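Local coordinates for protein acetyl-CoA C-acetyltransferase (Syntrophomonas wolfei subsp. wolfei, PDB 7N7Z) that probably catalyses the thiolase reaction, transferring an acetyl group between acetyl-CoA and a second acetyl-CoA in the reversible formation of acetoacetyl-CoA, at residues G57-H62 against A118-S123; Q90-G95 against L356-G361; S94-T99 against S393-L398. One frame throughout, in Å; residues are numbered along the deposited sequence.

How the contacts relate
Strand 54-58 opens the series. Contact 1 closes a loop of 55 residues, in which strand 84-89 and helix 94-107 lie, by setting residues 57-62 beside 118-123. Contacts 2 and 3 both leave from inside that loop, from the start of helix 94-107, and share S94 and G95; each reaches far beyond 118-123 into the C-terminal half, so both cross contact 1. Contact 2 joins the turn before the helix to the head of helix 360-378, and contact 3 joins the helix to strand 394-400. Q90 links these two, since its amide bonds R97 and S393 O. A58 and A118 pack on helix 94-107 from the contact 1 side.

Contact 1 of 3, residues G57-H62 against A118-S123; sequences GATCLH and AVESMS
This is a parallel strand pairing that gives way to side-chain bonding, at the C-terminal ends of the neighbouring strands 54-58 and 113-121 in the mixed sheet of the N-terminal half of the thiolase fold. The evidence for the strand register is the bridge between A58 and A118, whose CA atoms are 4.3 Å apart and whose methyls lie on one face, CB to CB at 3.9 Å. V119 N donates to A58 O at 3.0 Å. Past this pair the contact passes to side chains. T59, with OG1 anti to its backbone N, reaches V119 O with that hydroxyl at 2.8 Å, standing above the carbonyl plane. E120 then takes the two backbone N-H groups that follow. Its CG leaves anti to the backbone N and the chain bends at chi2 (63°), bringing the carboxylate end-on to the turn at C60 and L61. C60 N meets OE1 of E120 at 2.6 Å and 154°, and L61 N meets OE2 of E120 at 3.2 Å and 138°, a longer and less straight bond. Each oxygen uses its syn lone pair, so the carboxylate is gripped as a fork and its rotation fixed. Being buried, its charge is at least partly met by two peptide dipoles, which suggests an ionised carboxylate holding the loop at C60, whose side chain lies about 7 Å from that of C92, the predicted nucleophile.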
ATOM      1  N   GLY B  57      14.873  17.100 -19.996  1.00 29.00           N
ATOM      2  CA  GLY B  57      13.507  16.645 -19.812  1.00 29.90           C
ATOM      3  C   GLY B  57      12.843  17.352 -18.645  1.00 32.51           C
ATOM      4  O   GLY B  57      13.405  17.431 -17.550  1.00 35.24           O
ATOM      5  N   ALA B  58      11.640  17.856 -18.892  1.00 30.45           N
ATOM      6  CA  ALA B  58      10.847  18.536 -17.881  1.00 33.52           C
ATOM      7  C   ALA B  58       9.674  17.662 -17.462  1.00 31.70           C
ATOM      8  O   ALA B  58       9.020  17.037 -18.303  1.00 28.27           O
ATOM      9  CB  ALA B  58      10.334  19.881 -18.398  1.00 30.63           C
ATOM     10  N   THR B  59       9.422  17.616 -16.157  1.00 34.29           N
ATOM     11  CA  THR B  59       8.273  16.920 -15.596  1.00 31.55           C
ATOM     12  C   THR B  59       8.187  17.272 -14.121  1.00 35.23           C
ATOM     13  O   THR B  59       9.207  17.527 -13.475  1.00 34.52           O
ATOM     14  CB  THR B  59       8.375  15.399 -15.773  1.00 32.25           C
ATOM     15  OG1 THR B  59       7.079  14.810 -15.594  1.00 33.58           O
ATOM     16  CG2 THR B  59       9.341  14.797 -14.760  1.00 35.91           C
ATOM     17  N   CYS B  60       6.962  17.285 -13.596  1.00 33.76           N
ATOM     18  CA  CYS B  60       6.769  17.630 -12.193  1.00 36.80           C
ATOM     19  C   CYS B  60       6.763  16.396 -11.295  1.00 36.19           C
ATOM     20  O   CYS B  60       7.306  16.445 -10.186  1.00 37.97           O
ATOM     21  CB  CYS B  60       5.470  18.425 -12.020  1.00 38.97           C
ATOM     22  SG  CYS B  60       5.012  18.784 -10.301  1.00 46.70           S
ATOM     23  N   LEU B  61       6.179  15.285 -11.748  1.00 36.71           N
ATOM     24  CA  LEU B  61       6.068  14.062 -10.947  1.00 38.87           C
ATOM     25  C   LEU B  61       6.845  12.935 -11.631  1.00 37.38           C
ATOM     26  O   LEU B  61       6.328  12.232 -12.503  1.00 35.23           O
ATOM     27  CB  LEU B  61       4.596  13.677 -10.718  1.00 37.91           C
ATOM     28  CG  LEU B  61       3.892  14.338  -9.525  1.00 43.64           C
ATOM     29  CD1 LEU B  61       4.426  13.814  -8.200  1.00 38.53           C
ATOM     30  CD2 LEU B  61       4.019  15.846  -9.568  1.00 40.82           C
ATOM     31  N   HIS B  62       8.101  12.775 -11.203  1.00 36.12           N
ATOM     32  CA  HIS B  62       8.969  11.705 -11.690  1.00 37.36           C
ATOM     33  C   HIS B  62       8.416  10.326 -11.349  1.00 34.40           C
ATOM     34  O   HIS B  62       8.452   9.409 -12.179  1.00 29.56           O
ATOM     35  CB  HIS B  62      10.355  11.902 -11.069  1.00 41.07           C
ATOM     36  CG  HIS B  62      11.279  10.730 -11.201  1.00 39.18           C
ATOM     37  ND1 HIS B  62      12.350  10.546 -10.353  1.00 38.37           N
ATOM     38  CD2 HIS B  62      11.330   9.715 -12.096  1.00 38.69           C
ATOM     39  CE1 HIS B  62      13.006   9.454 -10.704  1.00 39.16           C
ATOM     40  NE2 HIS B  62      12.406   8.930 -11.758  1.00 39.02           N
ATOM     41  N   ALA B 118       8.882  18.093 -22.359  1.00 27.51           N
ATOM     42  CA  ALA B 118       8.098  18.527 -21.208  1.00 31.37           C
ATOM     43  C   ALA B 118       6.828  17.694 -21.180  1.00 27.16           C
ATOM     44  O   ALA B 118       6.063  17.703 -22.148  1.00 29.28           O
ATOM     45  CB  ALA B 118       7.773  20.021 -21.289  1.00 29.96           C
ATOM     46  N   VAL B 119       6.605  16.968 -20.085  1.00 28.34           N
ATOM     47  CA  VAL B 119       5.532  15.984 -20.039  1.00 28.82           C
ATOM     48  C   VAL B 119       4.951  15.923 -18.636  1.00 33.60           C
ATOM     49  O   VAL B 119       5.648  16.136 -17.638  1.00 30.29           O
ATOM     50  CB  VAL B 119       6.028  14.587 -20.481  1.00 28.97           C
ATOM     51  CG1 VAL B 119       7.075  14.058 -19.508  1.00 29.09           C
ATOM     52  CG2 VAL B 119       4.856  13.623 -20.587  1.00 29.54           C
ATOM     53  N   GLU B 120       3.657  15.622 -18.572  1.00 30.95           N
ATOM     54  CA  GLU B 120       2.991  15.320 -17.310  1.00 31.38           C
ATOM     55  C   GLU B 120       1.806  14.420 -17.624  1.00 31.20           C
ATOM     56  O   GLU B 120       0.863  14.849 -18.295  1.00 33.58           O
ATOM     57  CB  GLU B 120       2.537  16.588 -16.595  1.00 32.56           C
ATOM     58  CG  GLU B 120       2.329  16.402 -15.098  1.00 37.12           C
ATOM     59  CD  GLU B 120       3.610  16.042 -14.377  1.00 35.67           C
ATOM     60  OE1 GLU B 120       4.574  16.829 -14.459  1.00 36.26           O
ATOM     61  OE2 GLU B 120       3.656  14.972 -13.733  1.00 40.72           O
ATOM     62  N   SER B 121       1.859  13.177 -17.155  1.00 29.42           N
ATOM     63  CA  SER B 121       0.746  12.238 -17.260  1.00 28.94           C
ATOM     64  C   SER B 121       0.140  12.125 -15.865  1.00 30.09           C
ATOM     65  O   SER B 121       0.412  11.183 -15.117  1.00 30.31           O
ATOM     66  CB  SER B 121       1.207  10.886 -17.800  1.00 29.25           C
ATOM     67  OG  SER B 121       0.190   9.908 -17.656  1.00 32.67           O
ATOM     68  N   MET B 122      -0.684  13.115 -15.509  1.00 29.63           N
ATOM     69  CA  MET B 122      -1.242  13.166 -14.164  1.00 33.71           C
ATOM     70  C   MET B 122      -2.228  12.034 -13.913  1.00 30.44           C
ATOM     71  O   MET B 122      -2.471  11.687 -12.751  1.00 30.12           O
ATOM     72  CB  MET B 122      -1.917  14.521 -13.911  1.00 35.99           C
ATOM     73  CG  MET B 122      -1.228  15.706 -14.587  1.00 33.79           C
ATOM     74  SD  MET B 122      -2.058  17.293 -14.356  1.00 40.07           S
ATOM     75  CE  MET B 122      -1.980  17.490 -12.580  1.00 37.82           C
ATOM     76  N   SER B 123      -2.787  11.446 -14.971  1.00 28.73           N
ATOM     77  CA  SER B 123      -3.650  10.284 -14.810  1.00 30.91           C
ATOM     78  C   SER B 123      -2.892   9.069 -14.290  1.00 30.17           C
ATOM     79  O   SER B 123      -3.512   8.167 -13.717  1.00 30.69           O
ATOM     80  CB  SER B 123      -4.315   9.936 -16.142  1.00 31.69           C
ATOM     81  OG  SER B 123      -5.013  11.048 -16.676  1.00 31.20           O
TER

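Contact 2 of 3, residues Q90-G95 against L356-G361; sequences QNCASG and LGHPVG
At Q90 the backbone N donates to S94 OG at 2.8 Å, tying the turn to the start of helix 94-107. N91 follows with positive phi (48°), and its O receives both S94 N and S94 OG, the latter at 3.0 Å; its CB heads away from 356-361, and ND2 is hydrogen-bonded to G390 O, while the backbone C of N91 rests against V360 CG1 at 3.4 Å. C92 carries the contact. SG, anti to the carbonyl carbon, lies at the edge of the H358 ring, 86° off the ring normal and 3.3 Å from H358 NE2. C92 CB sits in the ring plane as well, 3.6 Å from H358 CE1. V360 CG1 reaches C92 SG at 3.8 Å, roughly at a right angle to NE2, and V360 CA lies over one face of the imidazole, toward the rim. C92 O and V360 O, two acceptors, approach to 3.2 Å. H358 ND1 is bonded to T363 OG1, which orients the ring. An imidazole so fixed, with NE2 beside the cysteine sulfur near a helix N-terminus, is consistent with the predicted roles of H358 as proton acceptor and C92 as acylated nucleophile, and may favour the thiolate.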
ATOM      1  N   GLN B  90      10.406  22.745 -12.185  1.00 32.72           N
ATOM      2  CA  GLN B  90      10.025  24.015 -11.574  1.00 34.19           C
ATOM      3  C   GLN B  90       8.504  24.106 -11.526  1.00 40.00           C
ATOM      4  O   GLN B  90       7.893  25.109 -11.903  1.00 36.82           O
ATOM      5  CB  GLN B  90      10.635  25.197 -12.327  1.00 36.79           C
ATOM      6  CG  GLN B  90      10.597  26.511 -11.550  1.00 36.07           C
ATOM      7  CD  GLN B  90      11.552  27.560 -12.099  1.00 36.68           C
ATOM      8  OE1 GLN B  90      12.656  27.243 -12.543  1.00 34.33           O
ATOM      9  NE2 GLN B  90      11.133  28.821 -12.060  1.00 35.87           N
ATOM     10  N   ASN B  91       7.880  23.021 -11.059  1.00 41.65           N
ATOM     11  CA  ASN B  91       6.428  22.864 -11.041  1.00 43.45           C
ATOM     12  C   ASN B  91       5.827  23.244 -12.393  1.00 39.04           C
ATOM     13  O   ASN B  91       6.128  22.603 -13.406  1.00 38.55           O
ATOM     14  CB  ASN B  91       5.819  23.683  -9.897  1.00 41.97           C
ATOM     15  CG  ASN B  91       5.845  22.940  -8.574  1.00 45.77           C
ATOM     16  OD1 ASN B  91       5.735  21.714  -8.533  1.00 47.07           O
ATOM     17  ND2 ASN B  91       5.988  23.682  -7.482  1.00 44.28           N
ATOM     18  N   CYS B  92       4.985  24.279 -12.432  1.00 34.32           N
ATOM     19  CA  CYS B  92       4.270  24.589 -13.665  1.00 35.46           C
ATOM     20  C   CYS B  92       5.209  25.103 -14.750  1.00 36.51           C
ATOM     21  O   CYS B  92       4.922  24.940 -15.941  1.00 30.97           O
ATOM     22  CB  CYS B  92       3.170  25.611 -13.383  1.00 32.68           C
ATOM     23  SG  CYS B  92       2.215  25.256 -11.887  1.00 46.22           S
ATOM     24  N   ALA B  93       6.326  25.718 -14.366  1.00 32.19           N
ATOM     25  CA  ALA B  93       7.295  26.246 -15.315  1.00 35.14           C
ATOM     26  C   ALA B  93       8.398  25.247 -15.639  1.00 32.04           C
ATOM     27  O   ALA B  93       9.454  25.645 -16.146  1.00 31.57           O
ATOM     28  CB  ALA B  93       7.909  27.541 -14.779  1.00 35.21           C
ATOM     29  N   SER B  94       8.175  23.963 -15.356  1.00 31.42           N
ATOM     30  CA  SER B  94       9.188  22.948 -15.619  1.00 31.23           C
ATOM     31  C   SER B  94       9.651  22.998 -17.071  1.00 32.59           C
ATOM     32  O   SER B  94      10.854  23.040 -17.353  1.00 29.21           O
ATOM     33  CB  SER B  94       8.626  21.568 -15.278  1.00 33.91           C
ATOM     34  OG  SER B  94       8.785  21.280 -13.902  1.00 37.98           O
ATOM     35  N   GLY B  95       8.701  23.002 -18.007  1.00 28.88           N
ATOM     36  CA  GLY B  95       9.059  23.022 -19.414  1.00 30.89           C
ATOM     37  C   GLY B  95       9.784  24.286 -19.828  1.00 29.10           C
ATOM     38  O   GLY B  95      10.616  24.257 -20.739  1.00 30.54           O
ATOM     39  N   LEU B 356      -8.325  24.740 -21.681  1.00 37.12           N
ATOM     40  CA  LEU B 356      -7.611  23.627 -22.294  1.00 39.80           C
ATOM     41  C   LEU B 356      -7.007  22.663 -21.283  1.00 35.17           C
ATOM     42  O   LEU B 356      -6.746  21.508 -21.636  1.00 31.82           O
ATOM     43  CB  LEU B 356      -6.494  24.154 -23.199  1.00 37.03           C
ATOM     44  CG  LEU B 356      -6.923  24.720 -24.553  1.00 38.44           C
ATOM     45  CD1 LEU B 356      -5.758  25.441 -25.212  1.00 38.67           C
ATOM     46  CD2 LEU B 356      -7.460  23.622 -25.459  1.00 38.96           C
ATOM     47  N   GLY B 357      -6.780  23.097 -20.053  1.00 36.49           N
ATOM     48  CA  GLY B 357      -6.189  22.262 -19.027  1.00 37.41           C
ATOM     49  C   GLY B 357      -4.765  22.681 -18.705  1.00 36.44           C
ATOM     50  O   GLY B 357      -4.148  23.500 -19.387  1.00 37.49           O
ATOM     51  N   HIS B 358      -4.245  22.086 -17.637  1.00 36.95           N
ATOM     52  CA  HIS B 358      -2.933  22.447 -17.103  1.00 34.93           C
ATOM     53  C   HIS B 358      -2.145  21.195 -16.759  1.00 35.73           C
ATOM     54  O   HIS B 358      -2.057  20.794 -15.594  1.00 34.63           O
ATOM     55  CB  HIS B 358      -3.077  23.349 -15.875  1.00 37.15           C
ATOM     56  CG  HIS B 358      -1.773  23.822 -15.314  1.00 36.23           C
ATOM     57  ND1 HIS B 358      -0.656  24.026 -16.095  1.00 36.22           N
ATOM     58  CD2 HIS B 358      -1.407  24.130 -14.047  1.00 33.84           C
ATOM     59  CE1 HIS B 358       0.341  24.442 -15.336  1.00 37.27           C
ATOM     60  NE2 HIS B 358      -0.088  24.513 -14.088  1.00 38.41           N
ATOM     61  N   PRO B 359      -1.552  20.547 -17.754  1.00 33.25           N
ATOM     62  CA  PRO B 359      -0.558  19.512 -17.447  1.00 34.27           C
ATOM     63  C   PRO B 359       0.692  20.175 -16.901  1.00 33.67           C
ATOM     64  O   PRO B 359       1.439  20.791 -17.665  1.00 34.71           O
ATOM     65  CB  PRO B 359      -0.308  18.832 -18.794  1.00 33.77           C
ATOM     66  CG  PRO B 359      -0.684  19.859 -19.821  1.00 32.45           C
ATOM     67  CD  PRO B 359      -1.742  20.738 -19.204  1.00 35.01           C
ATOM     68  N   VAL B 360       0.929  20.054 -15.594  1.00 33.24           N
ATOM     69  CA  VAL B 360       1.886  20.929 -14.919  1.00 33.85           C
ATOM     70  C   VAL B 360       3.253  20.868 -15.591  1.00 31.16           C
ATOM     71  O   VAL B 360       3.823  21.899 -15.966  1.00 32.88           O
ATOM     72  CB  VAL B 360       1.976  20.565 -13.426  1.00 35.03           C
ATOM     73  CG1 VAL B 360       2.865  21.552 -12.684  1.00 34.23           C
ATOM     74  CG2 VAL B 360       0.587  20.531 -12.801  1.00 33.58           C
ATOM     75  N   GLY B 361       3.810  19.665 -15.728  1.00 33.10           N
ATOM     76  CA  GLY B 361       5.164  19.540 -16.238  1.00 32.94           C
ATOM     77  C   GLY B 361       5.314  19.944 -17.691  1.00 29.81           C
ATOM     78  O   GLY B 361       6.380  20.419 -18.098  1.00 30.95           O
TER

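Contact 3 of 3, residues S94-T99 against S393-L398; sequences SGMRAT and SAMASL
Helix 94-107 packs across strand 394-400 here, as expected of the layered alpha/beta thiolase fold, in which a central helical layer lies between sheets. The axes of the helix 94-99 and strand 394-398 segments approach to 8.8 Å and run 54° apart. One turn of the helix touches alternate residues of the strand, M395 and S397, whose side chains face it, while the CB of A396 points away from helix 94-99 and packs on helix 296-307.

The apolar part is a pairing of methionines. M96, with CG anti to its backbone N (chi1 178°), and M395 run antiparallel past one another: M96 CG lies 3.5 Å from M395 CE, and M96 SD comes to 3.7 Å from M395 CB. Each sulfur thus lies alongside the other's aliphatic chain. R97 adds a second wall, its chain lying crosswise to M395 with R97 CB 3.8 Å from M395 SD.

Polar atoms flank the thioethers. S397 OG, staggered between its own backbone N and C, is 3.5 Å from M96 CE; W399 NE1 is its hydrogen-bond partner. The guanidinium of R97 turns elsewhere, bonding Q90 OE1, bridging to E100 and, across the interface, to E54 of the second subunit.

The thioether of M395 bends at chi3 (91°), which brings its CE to 3.3 Å from the backbone O of M96.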
ATOM      1  N   SER B  94       8.175  23.963 -15.356  1.00 31.42           N
ATOM      2  CA  SER B  94       9.188  22.948 -15.619  1.00 31.23           C
ATOM      3  C   SER B  94       9.651  22.998 -17.071  1.00 32.59           C
ATOM      4  O   SER B  94      10.854  23.040 -17.353  1.00 29.21           O
ATOM      5  CB  SER B  94       8.626  21.568 -15.278  1.00 33.91           C
ATOM      6  OG  SER B  94       8.785  21.280 -13.902  1.00 37.98           O
ATOM      7  N   GLY B  95       8.701  23.002 -18.007  1.00 28.88           N
ATOM      8  CA  GLY B  95       9.059  23.022 -19.414  1.00 30.89           C
ATOM      9  C   GLY B  95       9.784  24.286 -19.828  1.00 29.10           C
ATOM     10  O   GLY B  95      10.616  24.257 -20.739  1.00 30.54           O
ATOM     11  N   MET B  96       9.487  25.407 -19.170  1.00 29.09           N
ATOM     12  CA  MET B  96      10.147  26.666 -19.496  1.00 29.42           C
ATOM     13  C   MET B  96      11.542  26.746 -18.883  1.00 32.97           C
ATOM     14  O   MET B  96      12.416  27.426 -19.432  1.00 28.43           O
ATOM     15  CB  MET B  96       9.275  27.837 -19.029  1.00 28.06           C
ATOM     16  CG  MET B  96       9.885  29.216 -19.264  1.00 33.57           C
ATOM     17  SD  MET B  96       8.741  30.599 -19.545  1.00 36.11           S
ATOM     18  CE  MET B  96       7.557  29.911 -20.702  1.00 36.02           C
ATOM     19  N   ARG B  97      11.774  26.054 -17.761  1.00 27.40           N
ATOM     20  CA  ARG B  97      13.115  25.999 -17.184  1.00 27.69           C
ATOM     21  C   ARG B  97      14.002  25.014 -17.937  1.00 28.92           C
ATOM     22  O   ARG B  97      15.197  25.269 -18.122  1.00 30.11           O
ATOM     23  CB  ARG B  97      13.047  25.622 -15.701  1.00 33.34           C
ATOM     24  CG  ARG B  97      14.371  25.791 -14.948  1.00 31.95           C
ATOM     25  CD  ARG B  97      14.828  27.249 -14.911  1.00 34.36           C
ATOM     26  NE  ARG B  97      16.152  27.409 -14.318  1.00 38.05           N
ATOM     27  CZ  ARG B  97      16.381  27.688 -13.040  1.00 36.65           C
ATOM     28  NH1 ARG B  97      15.393  27.817 -12.170  1.00 36.07           N
ATOM     29  NH2 ARG B  97      17.636  27.841 -12.625  1.00 33.11           N
ATOM     30  N   ALA B  98      13.438  23.882 -18.369  1.00 24.60           N
ATOM     31  CA  ALA B  98      14.170  22.996 -19.267  1.00 30.79           C
ATOM     32  C   ALA B  98      14.612  23.743 -20.518  1.00 30.43           C
ATOM     33  O   ALA B  98      15.730  23.548 -21.008  1.00 32.12           O
ATOM     34  CB  ALA B  98      13.305  21.792 -19.642  1.00 30.19           C
ATOM     35  N   THR B  99      13.742  24.607 -21.043  1.00 28.52           N
ATOM     36  CA  THR B  99      14.101  25.410 -22.205  1.00 32.46           C
ATOM     37  C   THR B  99      15.287  26.315 -21.901  1.00 31.49           C
ATOM     38  O   THR B  99      16.214  26.429 -22.711  1.00 31.54           O
ATOM     39  CB  THR B  99      12.897  26.236 -22.657  1.00 26.99           C
ATOM     40  OG1 THR B  99      11.849  25.358 -23.089  1.00 30.38           O
ATOM     41  CG2 THR B  99      13.276  27.170 -23.797  1.00 27.72           C
ATOM     42  N   SER B 393       8.220  30.824  -7.693  1.00 43.21           N
ATOM     43  CA  SER B 393       9.239  31.089  -8.704  1.00 40.20           C
ATOM     44  C   SER B 393       8.667  30.993 -10.113  1.00 40.25           C
ATOM     45  O   SER B 393       8.738  29.935 -10.748  1.00 38.79           O
ATOM     46  CB  SER B 393      10.411  30.119  -8.542  1.00 40.37           C
ATOM     47  OG  SER B 393      11.097  30.347  -7.321  1.00 40.85           O
ATOM     48  N   ALA B 394       8.113  32.095 -10.615  1.00 39.51           N
ATOM     49  CA  ALA B 394       7.500  32.125 -11.932  1.00 39.05           C
ATOM     50  C   ALA B 394       8.540  32.430 -13.009  1.00 38.44           C
ATOM     51  O   ALA B 394       9.675  32.818 -12.724  1.00 37.61           O
ATOM     52  CB  ALA B 394       6.377  33.161 -11.972  1.00 35.62           C
ATOM     53  N   MET B 395       8.133  32.257 -14.265  1.00 38.28           N
ATOM     54  CA  MET B 395       9.034  32.423 -15.394  1.00 35.96           C
ATOM     55  C   MET B 395       8.335  33.176 -16.516  1.00 38.43           C
ATOM     56  O   MET B 395       7.104  33.216 -16.601  1.00 33.84           O
ATOM     57  CB  MET B 395       9.534  31.071 -15.920  1.00 32.07           C
ATOM     58  CG  MET B 395      10.736  30.525 -15.172  1.00 36.83           C
ATOM     59  SD  MET B 395      11.360  28.997 -15.895  1.00 40.20           S
ATOM     60  CE  MET B 395      12.568  29.644 -17.050  1.00 36.24           C
ATOM     61  N   ALA B 396       9.151  33.773 -17.382  1.00 38.20           N
ATOM     62  CA  ALA B 396       8.679  34.437 -18.587  1.00 40.01           C
ATOM     63  C   ALA B 396       9.783  34.362 -19.631  1.00 37.95           C
ATOM     64  O   ALA B 396      10.967  34.302 -19.295  1.00 35.18           O
ATOM     65  CB  ALA B 396       8.288  35.895 -18.320  1.00 38.09           C
ATOM     66  N   SER B 397       9.385  34.363 -20.901  1.00 36.89           N
ATOM     67  CA  SER B 397      10.342  34.257 -21.993  1.00 34.07           C
ATOM     68  C   SER B 397       9.826  35.045 -23.187  1.00 38.57           C
ATOM     69  O   SER B 397       8.616  35.197 -23.374  1.00 37.49           O
ATOM     70  CB  SER B 397      10.587  32.795 -22.384  1.00 33.53           C
ATOM     71  OG  SER B 397       9.369  32.127 -22.663  1.00 33.61           O
ATOM     72  N   LEU B 398      10.763  35.541 -23.995  1.00 36.87           N
ATOM     73  CA  LEU B 398      10.452  36.354 -25.163  1.00 35.90           C
ATOM     74  C   LEU B 398      11.151  35.785 -26.388  1.00 37.55           C
ATOM     75  O   LEU B 398      12.274  35.279 -26.298  1.00 37.56           O
ATOM     76  CB  LEU B 398      10.873  37.809 -24.954  1.00 36.52           C
ATOM     77  CG  LEU B 398      10.184  38.521 -23.790  1.00 39.54           C
ATOM     78  CD1 LEU B 398      10.977  39.752 -23.378  1.00 43.83           C
ATOM     79  CD2 LEU B 398       8.756  38.893 -24.157  1.00 41.99           C
TER